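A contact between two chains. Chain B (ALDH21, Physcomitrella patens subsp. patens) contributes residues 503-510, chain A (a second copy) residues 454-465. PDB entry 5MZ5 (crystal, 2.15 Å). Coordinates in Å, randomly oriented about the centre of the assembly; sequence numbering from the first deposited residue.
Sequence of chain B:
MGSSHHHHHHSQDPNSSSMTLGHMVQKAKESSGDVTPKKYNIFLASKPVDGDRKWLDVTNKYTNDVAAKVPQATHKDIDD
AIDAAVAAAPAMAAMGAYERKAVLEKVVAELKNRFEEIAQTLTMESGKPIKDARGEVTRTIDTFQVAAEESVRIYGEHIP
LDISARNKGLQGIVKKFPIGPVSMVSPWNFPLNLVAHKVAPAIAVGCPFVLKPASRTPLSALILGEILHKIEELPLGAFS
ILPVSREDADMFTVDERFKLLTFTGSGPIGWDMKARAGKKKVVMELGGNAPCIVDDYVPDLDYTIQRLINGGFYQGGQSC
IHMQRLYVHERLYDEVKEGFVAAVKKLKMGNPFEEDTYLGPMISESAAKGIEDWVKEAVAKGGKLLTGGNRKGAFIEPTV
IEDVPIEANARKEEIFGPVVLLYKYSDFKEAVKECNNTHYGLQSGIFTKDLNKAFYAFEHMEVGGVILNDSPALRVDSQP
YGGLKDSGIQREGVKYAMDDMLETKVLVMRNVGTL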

# COMPACT_ATOMS: atom_id res chain seq x y z
N GLU B 503 5.98 16.14 -2.84
CA GLU B 503 7.07 16.08 -1.88
C GLU B 503 6.58 15.44 -0.60
O GLU B 503 5.47 15.73 -0.14
CB GLU B 503 7.68 17.47 -1.61
CG GLU B 503 8.73 17.85 -2.64
CD GLU B 503 10.10 17.22 -2.51
OE1 GLU B 503 10.28 16.23 -1.76
OE2 GLU B 503 11.04 17.77 -3.13
N THR B 504 7.39 14.58 -0.03
CA THR B 504 7.08 13.88 1.21
C THR B 504 7.40 14.80 2.41
O THR B 504 8.46 15.43 2.44
CB THR B 504 7.87 12.56 1.26
OG1 THR B 504 7.40 11.73 0.20
CG2 THR B 504 7.77 11.84 2.60
N LYS B 505 6.47 14.87 3.36
CA LYS B 505 6.67 15.58 4.62
C LYS B 505 6.20 14.68 5.74
O LYS B 505 5.10 14.14 5.67
CB LYS B 505 5.93 16.94 4.67
CG LYS B 505 6.41 17.86 5.82
CD LYS B 505 5.54 19.12 5.98
CE LYS B 505 5.46 19.97 4.72
NZ LYS B 505 4.65 21.21 4.91
N VAL B 506 7.03 14.52 6.77
CA VAL B 506 6.65 13.70 7.92
C VAL B 506 6.45 14.61 9.15
O VAL B 506 7.24 15.53 9.38
CB VAL B 506 7.63 12.51 8.18
CG1 VAL B 506 9.07 12.99 8.46
CG2 VAL B 506 7.13 11.61 9.31
N LEU B 507 5.40 14.33 9.91
CA LEU B 507 5.11 14.96 11.18
C LEU B 507 5.52 13.92 12.23
O LEU B 507 4.86 12.90 12.34
CB LEU B 507 3.61 15.35 11.33
CG LEU B 507 3.23 16.06 12.64
CD1 LEU B 507 3.92 17.44 12.75
CD2 LEU B 507 1.71 16.15 12.78
N VAL B 508 6.68 14.12 12.88
CA VAL B 508 7.18 13.20 13.89
C VAL B 508 6.60 13.69 15.21
O VAL B 508 6.87 14.82 15.61
CB VAL B 508 8.74 13.05 13.92
CG1 VAL B 508 9.17 12.06 15.01
CG2 VAL B 508 9.28 12.60 12.56
N MET B 509 5.78 12.85 15.85
CA MET B 509 5.03 13.19 17.04
C MET B 509 5.53 12.51 18.30
O MET B 509 5.49 11.28 18.40
CB MET B 509 3.54 12.89 16.81
CG MET B 509 3.02 13.39 15.45
SD MET B 509 1.45 12.57 15.00
CE MET B 509 0.34 13.55 15.93
N ARG B 510 5.98 13.31 19.26
CA ARG B 510 6.52 12.85 20.54
C ARG B 510 5.45 12.89 21.64
O ARG B 510 5.00 13.97 22.03
CB ARG B 510 7.80 13.63 20.89
CG ARG B 510 8.12 13.81 22.37
CD ARG B 510 9.23 12.95 22.90
NE ARG B 510 10.45 12.99 22.09
CZ ARG B 510 11.30 11.97 22.03
NH1 ARG B 510 11.07 10.86 22.72
NH2 ARG B 510 12.38 12.04 21.27
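Chain A, residues 454-465: AFYAFEHMEVGG

The most unusual feature of this contact is a lysine that reaches across to the C-terminal end of a helix in the other chain. Lys B505 leaves its strand sideways, runs out with chi1 and chi2 near t, turns once at chi3 (m), and brings its NZ to carbonyls at the end of the helix and just beyond it: it donates hydrogen bonds to Phe A458 O, in the last turn, and to Met A461 O, the first residue past the helix, each at 2.8 Å, while Glu A459 O lies 3.3 Å from the same NZ. Carbonyls in the last turn of a helix have no further helical amide to accept from, so an ammonium group suits Phe A458 O; Met A461 O also takes a weak hydrogen bond from Val A463 N (3.0 Å).

Chain A lies on the extended strand 503-510 in two pieces. The helix, 454-460, runs nearly antiparallel to the strand, with a crossing angle of 154° and a closest axial approach of 9.2 Å. At Met A461 the backbone leaves helical geometry (phi/psi -73/123), and the chain comes back to reach Gly A465 in parallel register with Val B506, their CA atoms 4.7 Å apart. Val B506 N donates to Gly A464 O at 3.0 Å. Two CA-H...O contacts accompany the pairing: Lys B505 CA to Gly A464 O at 3.2 Å, and Gly A465 CA to Val B506 O at 3.3 Å. Beside it, one water donates to both Val A463 O and Thr B504 O, at 2.9 Å each.

The helix packs through two aromatic rings. Leu B507 points toward it and sets its CB over one face of Phe A458, 3.6 Å from the ring centroid and almost on the ring normal, while Leu B507 CD2 meets Phe A455 CE2 at 3.9 Å. Farther along the strand, Met B509 CE reaches Phe A455 CZ at 4.5 Å.

The rule to read here is economical: a short parallel pairing at Gly A464 and Gly A465, a leucine against aromatic rings, and one long lysine tying strand to helix end.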

# COMPACT_ATOMS: atom_id res chain seq x y z
N ALA A 454 -0.46 22.78 15.77
CA ALA A 454 0.33 21.60 15.42
C ALA A 454 0.15 21.24 13.94
O ALA A 454 1.14 21.11 13.21
CB ALA A 454 -0.08 20.42 16.31
N PHE A 455 -1.11 21.15 13.49
CA PHE A 455 -1.42 20.80 12.11
C PHE A 455 -1.24 21.96 11.13
O PHE A 455 -0.98 21.70 9.96
CB PHE A 455 -2.81 20.13 12.00
CG PHE A 455 -2.70 18.69 12.46
CD1 PHE A 455 -2.90 18.36 13.80
CD2 PHE A 455 -2.29 17.68 11.58
CE1 PHE A 455 -2.74 17.04 14.24
CE2 PHE A 455 -2.13 16.36 12.03
CZ PHE A 455 -2.36 16.05 13.36
N TYR A 456 -1.33 23.22 11.59
CA TYR A 456 -1.06 24.40 10.75
C TYR A 456 0.44 24.37 10.43
O TYR A 456 0.82 24.56 9.27
CB TYR A 456 -1.46 25.72 11.47
CG TYR A 456 -1.12 26.97 10.68
CD1 TYR A 456 0.16 27.52 10.71
CD2 TYR A 456 -2.07 27.57 9.86
CE1 TYR A 456 0.49 28.64 9.94
CE2 TYR A 456 -1.76 28.71 9.11
CZ TYR A 456 -0.47 29.23 9.15
OH TYR A 456 -0.15 30.34 8.40
N ALA A 457 1.29 24.11 11.45
CA ALA A 457 2.75 24.02 11.27
C ALA A 457 3.12 22.86 10.33
O ALA A 457 4.00 23.02 9.49
CB ALA A 457 3.43 23.85 12.62
N PHE A 458 2.43 21.70 10.44
CA PHE A 458 2.68 20.56 9.54
C PHE A 458 2.38 20.96 8.09
O PHE A 458 3.17 20.68 7.20
CB PHE A 458 1.85 19.31 9.98
CG PHE A 458 2.06 18.06 9.14
CD1 PHE A 458 3.32 17.74 8.62
CD2 PHE A 458 1.02 17.16 8.92
CE1 PHE A 458 3.51 16.59 7.84
CE2 PHE A 458 1.22 15.99 8.17
CZ PHE A 458 2.47 15.71 7.63
N GLU A 459 1.29 21.67 7.89
CA GLU A 459 0.85 22.14 6.59
C GLU A 459 1.73 23.23 5.95
O GLU A 459 1.97 23.18 4.74
CB GLU A 459 -0.59 22.66 6.71
CG GLU A 459 -1.44 22.48 5.47
CD GLU A 459 -1.64 21.07 4.94
OE1 GLU A 459 -1.85 20.95 3.71
OE2 GLU A 459 -1.58 20.09 5.73
N HIS A 460 2.19 24.22 6.74
CA HIS A 460 2.88 25.39 6.20
C HIS A 460 4.40 25.43 6.35
O HIS A 460 5.02 26.22 5.62
CB HIS A 460 2.26 26.67 6.77
CG HIS A 460 0.84 26.82 6.33
ND1 HIS A 460 -0.22 26.41 7.13
CD2 HIS A 460 0.35 27.18 5.12
CE1 HIS A 460 -1.31 26.60 6.41
NE2 HIS A 460 -1.02 27.06 5.20
N MET A 461 5.01 24.60 7.22
CA MET A 461 6.48 24.61 7.33
C MET A 461 7.10 23.95 6.09
O MET A 461 6.77 22.81 5.76
CB MET A 461 6.96 23.98 8.63
CG MET A 461 6.76 24.88 9.82
SD MET A 461 7.07 23.98 11.36
CE MET A 461 7.46 25.32 12.41
N GLU A 462 7.96 24.68 5.38
CA GLU A 462 8.62 24.30 4.13
C GLU A 462 9.84 23.44 4.36
O GLU A 462 10.97 23.85 4.08
CB GLU A 462 8.94 25.55 3.30
CG GLU A 462 7.70 26.27 2.82
CD GLU A 462 7.88 27.71 2.36
OE1 GLU A 462 9.01 28.26 2.44
OE2 GLU A 462 6.86 28.32 1.97
N VAL A 463 9.60 22.24 4.90
CA VAL A 463 10.63 21.28 5.29
C VAL A 463 10.22 19.86 4.90
O VAL A 463 9.06 19.64 4.55
CB VAL A 463 10.90 21.36 6.85
CG1 VAL A 463 11.55 22.68 7.25
CG2 VAL A 463 9.61 21.12 7.64
N GLY A 464 11.15 18.91 5.03
CA GLY A 464 10.88 17.48 4.85
C GLY A 464 10.30 16.82 6.11
O GLY A 464 9.59 15.82 6.02
N GLY A 465 10.61 17.37 7.28
CA GLY A 465 10.14 16.83 8.55
C GLY A 465 9.82 17.89 9.59
O GLY A 465 10.64 18.78 9.84
O HOH W 1 8.12 18.32 2.11